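Local coordinates for putative signal recognition particle protein (Chaetomium thermophilum, PDB 5CK4), which binds guanine nucleotides and probably acts as the Arf-like GTPase beta subunit of the signal recognition particle receptor at the endoplasmic reticulum, at residues G296-D301 and E306-W311; F167-A172 and S230-R235; I25-A30 and A186-D191. One frame throughout, in Å; residues are numbered along the deposited sequence. Where two conformers were deposited one is given.

Contact 1 of 3, residues G296-D301 and E306-W311; sequences GNVIGD and ERWWRW. With GDP (guanosine-5'-diphosphate), chain C.
Gly296 lies against the six-membered ring of Trp308, where the guanine-recognition loop of this Arf-like, P-loop GTPase fold leaves strand 291-295 and meets the C-terminal helix. The loop position probably corresponds to the G5 element of small GTPases.

The packing is carried by one indole. Its benzo part meets the Gly296 backbone obliquely, with CZ2 3.4 Å from Gly296 CA, and CH2 lies 3.8 Å from Asn297 N, again oblique to the ring. CG of Trp308 is anti to the carbonyl carbon (chi1 -71°), which sends the indole off the helix toward the loop. Val298 CG2 comes in at the ring edge, near its plane, 4.3 Å from Trp308 CZ3. The indole N-H points back to the strand, where Met294 O accepts it; this bond anchors the pyrrole end, while the benzo end is held by packing. Leu35, Ala217 and Asn219 also pack on the indole.

Polar bonds shape the loop itself. Both ends of the Asn297 amide are used: OD1 accepts from Gly304 N, while ND2 donates to Ile299 O at 2.9 Å, nearly straight at 163° but from above the carbonyl plane. The side chain thereby ties the loop to itself.

Backbone amides bind guanine O6, and the Ile299 side chain packs on the base. Ile299 lays CG1 3.5 Å from GDP N1 and CD1 3.5 Å from GDP N3. The guanine carbonyl is gripped by two successive amides: weakly by Ile299 N at 3.4 Å, and firmly by Val298 N, whose hydrogen bond to GDP O6 measures 2.7 Å.

Contact 2 of 3, residues F167-A172 and S230-R235; sequences FLLDAA and SLVKSR
Leu169 and Val232 meet through methyl groups set by their torsions: chi1 of 59° places Leu169 CG between its backbone N and carbonyl carbon, and chi1 of 169° on Val232 puts CG1 anti to the backbone N, turning that methyl to Leu169 and CG2 to Ala171. Together they join the central sheet of the P-loop GTPase fold to a flanking helix, at the C-terminal end of strand 159-170.

Val232 is the sole residue of 230-235 that touches 167-172, and it straddles two partners with its two branches. CG1 faces Leu169 CD2 at 4.3 Å. Both side chains set out toward the opposite segment; Leu169 also rests on Ile216, Tyr181 and Thr185, and Val232 on Ala218 and Val227. All three touching residues are buried, and the contact between the two segments is purely apolar, a small area of methyl packing.

Where the strand ends, the chain turns near the nucleotide site. Asp170 OD1 accepts from Ala172 N at 2.9 Å, making an Asx turn; the donor meets the anti side of the carboxylate, out of its plane, and the bond is bent to 134°. OD1 also accepts from Ala173 N. The other oxygen, OD2, forms a salt bridge with Lys220, one of the GDP-binding residues. Within the turn Ala171 lies by the helix, where its CB packs on Val232 CG2 at 4.3 Å.

Contact 3 of 3, residues I25-A30 and A186-D191; sequences IGPSGA and ASYLYD. With GDP (guanosine-5'-diphosphate), chain C.
Ile25 ends strand 21-25 and crosses Tyr188 at the entrance to the P-loop (Walker A), the phosphate-binding turn between this strand and helix 32-40. Its CG2, anti to the backbone N, approaches the phenol end obliquely, 3.2 Å from Tyr188 OH and 3.4 Å from Tyr188 CZ, a tight fit. The tyrosine reaches it because CG also stands anti to its own backbone N (chi1 -165°), carrying the ring off helix 180-201 toward the loop.

Gly26 comes next and lies at the ring's edge, its C 3.7 Å from Tyr188 CE2. A single water links the two segments here: it accepts from Gly26 N and hydrogen-bonds Tyr188 OH at 2.8 Å, lying in the plane of the ring. Pro27 follows near the same plane, with N 4.1 Å from Tyr188 CD2, and its ring packs on Tyr181 and Thr185, earlier in helix 180-201. Arg123 makes a cation-pi contact with the Tyr188 ring.

From Pro27 the loop leaves the helix in a type II turn, closed by a backbone hydrogen bond from Ala30 N to Pro27 O. Tyr188 thus packs on the start of the P-loop, while the far part of the turn binds the beta-phosphate. There Gly29, in a positive-phi position, aims its N-H at GDP O3B: 2.7 Å from N to O3B and nearly straight, at 167°.

Overall arrangement
From the N terminus, strand 21-25 runs into the P-loop, and contact 3 closes a long loop when helix 180-201 comes back to it. Strand 159-170, within that loop, opens contact 2, which closes only at helix 229-249; contacts 2 and 3 therefore cross. They touch in the sheet, where Leu168 N probably hydrogen-bonds Ile25 O at 2.8 Å. Contact 1 follows in series as a short closure between the loop after strand 291-295 and helix 306-313, touching contact 2 through Trp308 and Leu168. Contacts 1 and 3 do not touch, yet GDP bridges them, base at one and phosphate at the other.

Contact 1 of 3, residues G296-D301 and E306-W311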
loop_
_atom_site.group_PDB
_atom_site.type_symbol
_atom_site.label_atom_id
_atom_site.label_comp_id
_atom_site.label_asym_id
_atom_site.label_seq_id
_atom_site.Cartn_x
_atom_site.Cartn_y
_atom_site.Cartn_z
ATOM N N GLY A 296 -6.540 -9.345 -7.566
ATOM C CA GLY A 296 -6.137 -10.684 -7.173
ATOM C C GLY A 296 -7.063 -11.247 -6.116
ATOM O O GLY A 296 -8.067 -10.620 -5.767
ATOM N N ASN A 297 -6.732 -12.433 -5.614
ATOM C CA ASN A 297 -7.501 -13.061 -4.549
ATOM C C ASN A 297 -6.644 -14.058 -3.774
ATOM O O ASN A 297 -5.742 -14.682 -4.332
ATOM C CB ASN A 297 -8.763 -13.729 -5.120
ATOM C CG ASN A 297 -8.442 -14.834 -6.113
ATOM O OD1 ASN A 297 -8.006 -14.565 -7.227
ATOM N ND2 ASN A 297 -8.654 -16.081 -5.710
ATOM N N VAL A 298 -6.918 -14.188 -2.480
ATOM C CA VAL A 298 -6.171 -15.074 -1.601
ATOM C C VAL A 298 -6.837 -16.449 -1.513
ATOM O O VAL A 298 -6.159 -17.468 -1.373
ATOM C CB VAL A 298 -6.034 -14.459 -0.185
ATOM C CG1 VAL A 298 -5.328 -15.404 0.761
ATOM C CG2 VAL A 298 -5.295 -13.136 -0.255
ATOM N N ILE A 299 -8.166 -16.474 -1.604
ATOM C CA ILE A 299 -8.907 -17.730 -1.572
ATOM C C ILE A 299 -9.920 -17.736 -2.708
ATOM O O ILE A 299 -10.148 -16.705 -3.325
ATOM C CB ILE A 299 -9.631 -17.948 -0.224
ATOM C CG1 ILE A 299 -10.789 -16.971 -0.071
ATOM C CG2 ILE A 299 -8.664 -17.797 0.942
ATOM C CD1 ILE A 299 -11.572 -17.157 1.215
ATOM N N GLY A 300 -10.500 -18.901 -3.004
ATOM C CA GLY A 300 -11.491 -18.993 -4.068
ATOM C C GLY A 300 -10.898 -19.071 -5.463
ATOM O O GLY A 300 -9.686 -19.007 -5.635
ATOM N N ASP A 301 -11.758 -19.221 -6.466
ATOM C CA ASP A 301 -11.325 -19.284 -7.865
ATOM C C ASP A 301 -11.100 -17.883 -8.445
ATOM O O ASP A 301 -11.967 -17.023 -8.337
ATOM C CB ASP A 301 -12.385 -19.981 -8.707
ATOM C CG ASP A 301 -12.535 -21.437 -8.359
ATOM O OD1 ASP A 301 -11.519 -22.068 -7.995
ATOM O OD2 ASP A 301 -13.673 -21.942 -8.463
ATOM N N GLU A 306 -0.201 -14.600 -7.353
ATOM C CA GLU A 306 1.132 -14.642 -7.953
ATOM C C GLU A 306 1.557 -13.369 -8.695
ATOM O O GLU A 306 2.732 -12.991 -8.659
ATOM C CB GLU A 306 1.290 -15.872 -8.852
ATOM C CG GLU A 306 1.567 -17.151 -8.075
ATOM C CD GLU A 306 2.909 -17.132 -7.349
ATOM O OE1 GLU A 306 3.833 -16.414 -7.793
ATOM O OE2 GLU A 306 3.043 -17.843 -6.330
ATOM N N ARG A 307 0.619 -12.718 -9.373
ATOM C CA ARG A 307 0.943 -11.473 -10.065
ATOM C C ARG A 307 1.379 -10.390 -9.078
ATOM O O ARG A 307 2.251 -9.576 -9.392
ATOM C CB ARG A 307 -0.230 -10.966 -10.907
ATOM C CG ARG A 307 -0.546 -11.823 -12.124
ATOM C CD ARG A 307 -1.115 -10.969 -13.250
ATOM N NE ARG A 307 -0.163 -9.944 -13.678
ATOM C CZ ARG A 307 -0.456 -8.652 -13.815
ATOM N NH1 ARG A 307 -1.685 -8.211 -13.565
ATOM N NH2 ARG A 307 0.483 -7.801 -14.207
ATOM N N TRP A 308 0.769 -10.376 -7.893
ATOM C CA TRP A 308 1.177 -9.444 -6.844
ATOM C C TRP A 308 2.623 -9.720 -6.442
ATOM O O TRP A 308 3.428 -8.798 -6.356
ATOM C CB TRP A 308 0.288 -9.569 -5.604
ATOM C CG TRP A 308 -1.117 -9.069 -5.723
ATOM C CD1 TRP A 308 -1.599 -8.134 -6.588
ATOM C CD2 TRP A 308 -2.229 -9.475 -4.910
ATOM N NE1 TRP A 308 -2.944 -7.942 -6.376
ATOM C CE2 TRP A 308 -3.353 -8.756 -5.352
ATOM C CE3 TRP A 308 -2.381 -10.398 -3.867
ATOM C CZ2 TRP A 308 -4.611 -8.903 -4.766
ATOM C CZ3 TRP A 308 -3.632 -10.550 -3.290
ATOM C CH2 TRP A 308 -4.732 -9.807 -3.742
ATOM N N TRP A 309 2.954 -10.991 -6.193
ATOM C CA TRP A 309 4.309 -11.355 -5.773
ATOM C C TRP A 309 5.348 -11.020 -6.839
ATOM O O TRP A 309 6.480 -10.658 -6.521
ATOM C CB TRP A 309 4.430 -12.851 -5.433
ATOM C CG TRP A 309 3.451 -13.397 -4.409
ATOM C CD1 TRP A 309 2.793 -14.589 -4.479
ATOM C CD2 TRP A 309 3.036 -12.785 -3.171
ATOM N NE1 TRP A 309 1.996 -14.761 -3.374
ATOM C CE2 TRP A 309 2.122 -13.668 -2.557
ATOM C CE3 TRP A 309 3.343 -11.582 -2.528
ATOM C CZ2 TRP A 309 1.512 -13.385 -1.336
ATOM C CZ3 TRP A 309 2.733 -11.302 -1.317
ATOM C CH2 TRP A 309 1.835 -12.202 -0.732
ATOM N N ARG A 310 4.964 -11.164 -8.102
ATOM C CA ARG A 310 5.868 -10.890 -9.215
ATOM C C ARG A 310 6.184 -9.398 -9.308
ATOM O O ARG A 310 7.334 -9.005 -9.500
ATOM C CB ARG A 310 5.242 -11.368 -10.523
ATOM C CG ARG A 310 6.119 -11.225 -11.748
ATOM C CD ARG A 310 5.528 -12.004 -12.922
ATOM N NE ARG A 310 5.373 -13.431 -12.616
ATOM C CZ ARG A 310 4.218 -14.022 -12.316
ATOM N NH1 ARG A 310 3.096 -13.317 -12.280
ATOM N NH2 ARG A 310 4.182 -15.325 -12.052
ATOM N N TRP A 311 5.147 -8.577 -9.164
ATOM C CA TRP A 311 5.288 -7.124 -9.252
ATOM C C TRP A 311 6.266 -6.608 -8.194
ATOM O O TRP A 311 7.170 -5.820 -8.495
ATOM C CB TRP A 311 3.914 -6.465 -9.096
ATOM C CG TRP A 311 3.862 -5.000 -9.423
ATOM C CD1 TRP A 311 3.559 -4.438 -10.630
ATOM C CD2 TRP A 311 4.105 -3.910 -8.522
ATOM N NE1 TRP A 311 3.600 -3.065 -10.537
ATOM C CE2 TRP A 311 3.936 -2.718 -9.253
ATOM C CE3 TRP A 311 4.462 -3.828 -7.174
ATOM C CZ2 TRP A 311 4.100 -1.463 -8.677
ATOM C CZ3 TRP A 311 4.625 -2.575 -6.603
ATOM C CH2 TRP A 311 4.444 -1.414 -7.354
HETATM P PB GDP C . -7.475 -8.556 7.838
HETATM O O1B GDP C . -6.252 -9.159 8.465
HETATM O O2B GDP C . -7.057 -7.507 6.818
HETATM O O3B GDP C . -8.385 -7.879 8.838
HETATM O O3A GDP C . -8.336 -9.644 7.034
HETATM P PA GDP C . -8.418 -11.235 7.303
HETATM O O1A GDP C . -7.156 -11.913 6.873
HETATM O O2A GDP C . -8.811 -11.558 8.723
HETATM O "O5'" GDP C . -9.590 -11.520 6.260
HETATM C "C5'" GDP C . -10.880 -10.970 6.476
HETATM C "C4'" GDP C . -11.894 -11.937 5.887
HETATM O "O4'" GDP C . -11.807 -11.904 4.461
HETATM C "C3'" GDP C . -11.627 -13.377 6.305
HETATM O "O3'" GDP C . -12.897 -14.014 6.447
HETATM C "C2'" GDP C . -10.919 -13.984 5.108
HETATM O "O2'" GDP C . -11.156 -15.382 4.969
HETATM C "C1'" GDP C . -11.570 -13.229 3.970
HETATM N N9 GDP C . -10.716 -13.173 2.765
HETATM C C8 GDP C . -9.408 -12.848 2.692
HETATM N N7 GDP C . -8.984 -12.883 1.397
HETATM C C5 GDP C . -10.044 -13.208 0.642
HETATM C C6 GDP C . -10.293 -13.429 -0.790
HETATM O O6 GDP C . -9.363 -13.275 -1.615
HETATM N N1 GDP C . -11.547 -13.750 -1.162
HETATM C C2 GDP C . -12.556 -13.912 -0.278
HETATM N N2 GDP C . -13.789 -14.254 -0.725
HETATM N N3 GDP C . -12.395 -13.734 1.055
HETATM C C4 GDP C . -11.179 -13.397 1.550
#

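Contact 2 of 3, residues F167-A172 and S230-R235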
loop_
_atom_site.group_PDB
_atom_site.type_symbol
_atom_site.label_atom_id
_atom_site.label_comp_id
_atom_site.label_asym_id
_atom_site.label_seq_id
_atom_site.Cartn_x
_atom_site.Cartn_y
_atom_site.Cartn_z
ATOM N N PHE A 167 -0.768 -2.035 -0.489
ATOM C CA PHE A 167 -1.985 -1.529 0.147
ATOM C C PHE A 167 -3.152 -2.424 -0.276
ATOM O O PHE A 167 -3.596 -2.369 -1.432
ATOM C CB PHE A 167 -2.254 -0.082 -0.260
ATOM C CG PHE A 167 -3.436 0.536 0.452
ATOM C CD1 PHE A 167 -4.730 0.380 -0.044
ATOM C CD2 PHE A 167 -3.256 1.243 1.638
ATOM C CE1 PHE A 167 -5.815 0.937 0.624
ATOM C CE2 PHE A 167 -4.337 1.809 2.301
ATOM C CZ PHE A 167 -5.610 1.657 1.797
ATOM N N LEU A 168 -3.640 -3.245 0.655
ATOM C CA LEU A 168 -4.679 -4.231 0.350
ATOM C C LEU A 168 -6.057 -3.683 0.699
ATOM O O LEU A 168 -6.241 -3.091 1.750
ATOM C CB LEU A 168 -4.440 -5.508 1.142
ATOM C CG LEU A 168 -5.128 -6.831 0.766
ATOM C CD1 LEU A 168 -4.576 -7.389 -0.545
ATOM C CD2 LEU A 168 -4.913 -7.836 1.878
ATOM N N LEU A 169 -7.023 -3.900 -0.191
ATOM C CA LEU A 169 -8.409 -3.517 0.055
ATOM C C LEU A 169 -9.349 -4.631 -0.412
ATOM O O LEU A 169 -8.971 -5.475 -1.239
ATOM C CB LEU A 169 -8.758 -2.181 -0.636
ATOM C CG LEU A 169 -8.591 -2.113 -2.177
ATOM C CD1 LEU A 169 -9.851 -2.634 -2.919
ATOM C CD2 LEU A 169 -8.270 -0.694 -2.611
ATOM N N ASP A 170 -10.571 -4.603 0.111
ATOM C CA ASP A 170 -11.624 -5.537 -0.266
ATOM C C ASP A 170 -12.358 -4.976 -1.486
ATOM O O ASP A 170 -13.132 -4.030 -1.363
ATOM C CB ASP A 170 -12.577 -5.707 0.933
ATOM C CG ASP A 170 -13.670 -6.725 0.688
ATOM O OD1 ASP A 170 -13.945 -7.063 -0.481
ATOM O OD2 ASP A 170 -14.274 -7.184 1.681
ATOM N N ALA A 171 -12.113 -5.549 -2.667
ATOM C CA ALA A 171 -12.728 -5.025 -3.883
ATOM C C ALA A 171 -14.235 -5.258 -3.927
ATOM O O ALA A 171 -14.942 -4.601 -4.700
ATOM C CB ALA A 171 -12.055 -5.592 -5.160
ATOM N N ALA A 172 -14.726 -6.194 -3.114
ATOM C CA ALA A 172 -16.160 -6.447 -3.055
ATOM C C ALA A 172 -16.871 -5.413 -2.177
ATOM O O ALA A 172 -17.961 -4.952 -2.510
ATOM C CB ALA A 172 -16.454 -7.863 -2.571
ATOM N N SER A 230 -9.487 -2.122 -12.924
ATOM C CA SER A 230 -9.493 -0.869 -13.684
ATOM C C SER A 230 -10.533 0.108 -13.117
ATOM O O SER A 230 -10.328 1.324 -13.117
ATOM C CB SER A 230 -9.755 -1.131 -15.174
ATOM O OG SER A 230 -11.052 -1.662 -15.361
ATOM N N LEU A 231 -11.648 -0.432 -12.632
ATOM C CA LEU A 231 -12.662 0.389 -11.973
ATOM C C LEU A 231 -12.242 0.793 -10.551
ATOM O O LEU A 231 -12.556 1.896 -10.096
ATOM C CB LEU A 231 -14.012 -0.337 -11.954
ATOM C CG LEU A 231 -14.991 0.107 -13.035
ATOM C CD1 LEU A 231 -16.233 -0.775 -13.031
ATOM C CD2 LEU A 231 -15.357 1.569 -12.816
ATOM N N VAL A 232 -11.542 -0.098 -9.851
ATOM C CA VAL A 232 -10.976 0.244 -8.541
ATOM C C VAL A 232 -10.046 1.451 -8.717
ATOM O O VAL A 232 -10.092 2.430 -7.949
ATOM C CB VAL A 232 -10.167 -0.937 -7.933
ATOM C CG1 VAL A 232 -9.379 -0.480 -6.719
ATOM C CG2 VAL A 232 -11.077 -2.105 -7.554
ATOM N N LYS A 233 -9.223 1.389 -9.758
ATOM C CA LYS A 233 -8.294 2.479 -10.071
ATOM C C LYS A 233 -9.006 3.823 -10.282
ATOM O O LYS A 233 -8.644 4.808 -9.653
ATOM C CB LYS A 233 -7.442 2.137 -11.301
ATOM C CG LYS A 233 -6.407 3.218 -11.679
ATOM C CD LYS A 233 -5.578 2.773 -12.881
ATOM C CE LYS A 233 -4.312 3.614 -13.040
ATOM N NZ LYS A 233 -4.561 4.904 -13.746
ATOM N N SER A 234 -10.011 3.861 -11.160
ATOM C CA SER A 234 -10.698 5.118 -11.449
ATOM C C SER A 234 -11.526 5.629 -10.259
ATOM O O SER A 234 -11.571 6.830 -10.001
ATOM C CB SER A 234 -11.561 5.007 -12.714
ATOM O OG SER A 234 -12.624 4.094 -12.532
ATOM N N ARG A 235 -12.159 4.729 -9.520
ATOM C CA ARG A 235 -12.938 5.150 -8.350
ATOM C C ARG A 235 -12.053 5.716 -7.240
ATOM O O ARG A 235 -12.408 6.707 -6.591
ATOM C CB ARG A 235 -13.781 4.001 -7.816
ATOM C CG ARG A 235 -14.954 3.701 -8.727
ATOM C CD ARG A 235 -15.958 2.792 -8.075
ATOM N NE ARG A 235 -16.858 2.243 -9.076
ATOM C CZ ARG A 235 -17.800 1.340 -8.820
ATOM N NH1 ARG A 235 -17.966 0.886 -7.586
ATOM N NH2 ARG A 235 -18.572 0.896 -9.802
#

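Contact 3 of 3, residues I25-A30 and A186-D191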
loop_
_atom_site.group_PDB
_atom_site.type_symbol
_atom_site.label_atom_id
_atom_site.label_comp_id
_atom_site.label_asym_id
_atom_site.label_seq_id
_atom_site.Cartn_x
_atom_site.Cartn_y
_atom_site.Cartn_z
ATOM N N ILE A 25 -0.332 -3.019 4.253
ATOM C CA ILE A 25 -1.147 -1.973 4.869
ATOM C C ILE A 25 -2.575 -2.079 4.326
ATOM O O ILE A 25 -2.762 -2.437 3.171
ATOM C CB ILE A 25 -0.604 -0.581 4.453
ATOM C CG1 ILE A 25 0.810 -0.365 4.983
ATOM C CG2 ILE A 25 -1.492 0.555 4.949
ATOM C CD1 ILE A 25 1.391 1.000 4.577
ATOM N N GLY A 26 -3.576 -1.756 5.141
ATOM C CA GLY A 26 -4.942 -1.674 4.638
ATOM C C GLY A 26 -5.966 -1.732 5.750
ATOM O O GLY A 26 -5.627 -2.066 6.887
ATOM N N PRO A 27 -7.230 -1.415 5.430
ATOM C CA PRO A 27 -8.261 -1.442 6.472
ATOM C C PRO A 27 -8.510 -2.867 6.945
ATOM O O PRO A 27 -8.211 -3.820 6.222
ATOM C CB PRO A 27 -9.503 -0.903 5.758
ATOM C CG PRO A 27 -9.275 -1.207 4.306
ATOM C CD PRO A 27 -7.784 -1.117 4.095
ATOM N N SER A 28 -9.058 -3.009 8.143
ATOM C CA SER A 28 -9.419 -4.326 8.649
ATOM C C SER A 28 -10.385 -5.033 7.692
ATOM O O SER A 28 -11.211 -4.388 7.057
ATOM C CB SER A 28 -10.059 -4.195 10.025
ATOM O OG SER A 28 -9.153 -3.609 10.943
ATOM N N GLY A 29 -10.288 -6.358 7.611
ATOM C CA GLY A 29 -11.143 -7.142 6.728
ATOM C C GLY A 29 -10.662 -7.223 5.289
ATOM O O GLY A 29 -11.281 -7.875 4.457
ATOM N N ALA A 30 -9.562 -6.550 4.982
ATOM C CA ALA A 30 -9.067 -6.524 3.607
ATOM C C ALA A 30 -8.553 -7.897 3.195
ATOM O O ALA A 30 -8.597 -8.243 2.015
ATOM C CB ALA A 30 -7.970 -5.512 3.458
ATOM N N ALA A 186 -10.104 5.137 0.910
ATOM C CA ALA A 186 -9.353 6.154 0.167
ATOM C C ALA A 186 -8.684 7.148 1.113
ATOM O O ALA A 186 -7.623 7.669 0.819
ATOM C CB ALA A 186 -10.262 6.893 -0.789
ATOM N N SER A 187 -9.333 7.433 2.233
ATOM C CA SER A 187 -8.752 8.325 3.229
ATOM C C SER A 187 -7.424 7.768 3.759
ATOM O O SER A 187 -6.447 8.497 3.906
ATOM C CB SER A 187 -9.747 8.565 4.365
ATOM O OG SER A 187 -9.203 9.450 5.313
ATOM N N TYR A 188 -7.398 6.472 4.041
ATOM C CA TYR A 188 -6.174 5.793 4.473
ATOM C C TYR A 188 -5.124 5.819 3.374
ATOM O O TYR A 188 -3.960 6.172 3.613
ATOM C CB TYR A 188 -6.483 4.347 4.851
ATOM C CG TYR A 188 -5.408 3.629 5.643
ATOM C CD1 TYR A 188 -4.237 4.273 6.040
ATOM C CD2 TYR A 188 -5.576 2.298 5.996
ATOM C CE1 TYR A 188 -3.255 3.597 6.764
ATOM C CE2 TYR A 188 -4.611 1.618 6.707
ATOM C CZ TYR A 188 -3.453 2.274 7.095
ATOM O OH TYR A 188 -2.513 1.577 7.832
ATOM N N LEU A 189 -5.534 5.455 2.163
ATOM C CA LEU A 189 -4.613 5.476 1.025
ATOM C C LEU A 189 -4.052 6.885 0.798
ATOM O O LEU A 189 -2.853 7.063 0.505
ATOM C CB LEU A 189 -5.321 4.957 -0.236
ATOM C CG LEU A 189 -4.489 4.967 -1.526
ATOM C CD1 LEU A 189 -3.237 4.101 -1.373
ATOM C CD2 LEU A 189 -5.362 4.458 -2.656
ATOM N N TYR A 190 -4.910 7.894 0.929
ATOM C CA TYR A 190 -4.455 9.275 0.804
ATOM C C TYR A 190 -3.278 9.544 1.744
ATOM O O TYR A 190 -2.255 10.074 1.318
ATOM C CB TYR A 190 -5.606 10.262 1.088
ATOM C CG TYR A 190 -5.321 11.717 0.700
ATOM C CD1 TYR A 190 -4.556 12.546 1.515
ATOM C CD2 TYR A 190 -5.833 12.259 -0.472
ATOM C CE1 TYR A 190 -4.299 13.876 1.159
ATOM C CE2 TYR A 190 -5.590 13.585 -0.826
ATOM C CZ TYR A 190 -4.823 14.385 -0.012
ATOM O OH TYR A 190 -4.577 15.706 -0.365
ATOM N N ASP A 191 -3.425 9.167 3.015
ATOM C CA ASP A 191 -2.378 9.399 4.009
ATOM C C ASP A 191 -1.105 8.621 3.707
ATOM O O ASP A 191 -0.004 9.111 3.940
ATOM C CB ASP A 191 -2.855 9.040 5.425
ATOM C CG ASP A 191 -3.883 10.013 5.964
ATOM O OD1 ASP A 191 -3.928 11.160 5.479
ATOM O OD2 ASP A 191 -4.648 9.618 6.870
HETATM P PB GDP C . -7.475 -8.556 7.838
HETATM O O1B GDP C . -6.252 -9.159 8.465
HETATM O O2B GDP C . -7.057 -7.507 6.818
HETATM O O3B GDP C . -8.385 -7.879 8.838
HETATM O O3A GDP C . -8.336 -9.644 7.034
HETATM P PA GDP C . -8.418 -11.235 7.303
HETATM O O1A GDP C . -7.156 -11.913 6.873
HETATM O O2A GDP C . -8.811 -11.558 8.723
HETATM O "O5'" GDP C . -9.590 -11.520 6.260
HETATM C "C5'" GDP C . -10.880 -10.970 6.476
HETATM C "C4'" GDP C . -11.894 -11.937 5.887
HETATM O "O4'" GDP C . -11.807 -11.904 4.461
HETATM C "C3'" GDP C . -11.627 -13.377 6.305
HETATM O "O3'" GDP C . -12.897 -14.014 6.447
HETATM C "C2'" GDP C . -10.919 -13.984 5.108
HETATM O "O2'" GDP C . -11.156 -15.382 4.969
HETATM C "C1'" GDP C . -11.570 -13.229 3.970
HETATM N N9 GDP C . -10.716 -13.173 2.765
HETATM C C8 GDP C . -9.408 -12.848 2.692
HETATM N N7 GDP C . -8.984 -12.883 1.397
HETATM C C5 GDP C . -10.044 -13.208 0.642
HETATM C C6 GDP C . -10.293 -13.429 -0.790
HETATM O O6 GDP C . -9.363 -13.275 -1.615
HETATM N N1 GDP C . -11.547 -13.750 -1.162
HETATM C C2 GDP C . -12.556 -13.912 -0.278
HETATM N N2 GDP C . -13.789 -14.254 -0.725
HETATM N N3 GDP C . -12.395 -13.734 1.055
HETATM C C4 GDP C . -11.179 -13.397 1.550
HETATM O O HOH W 1 -2.546 -1.212 8.090
#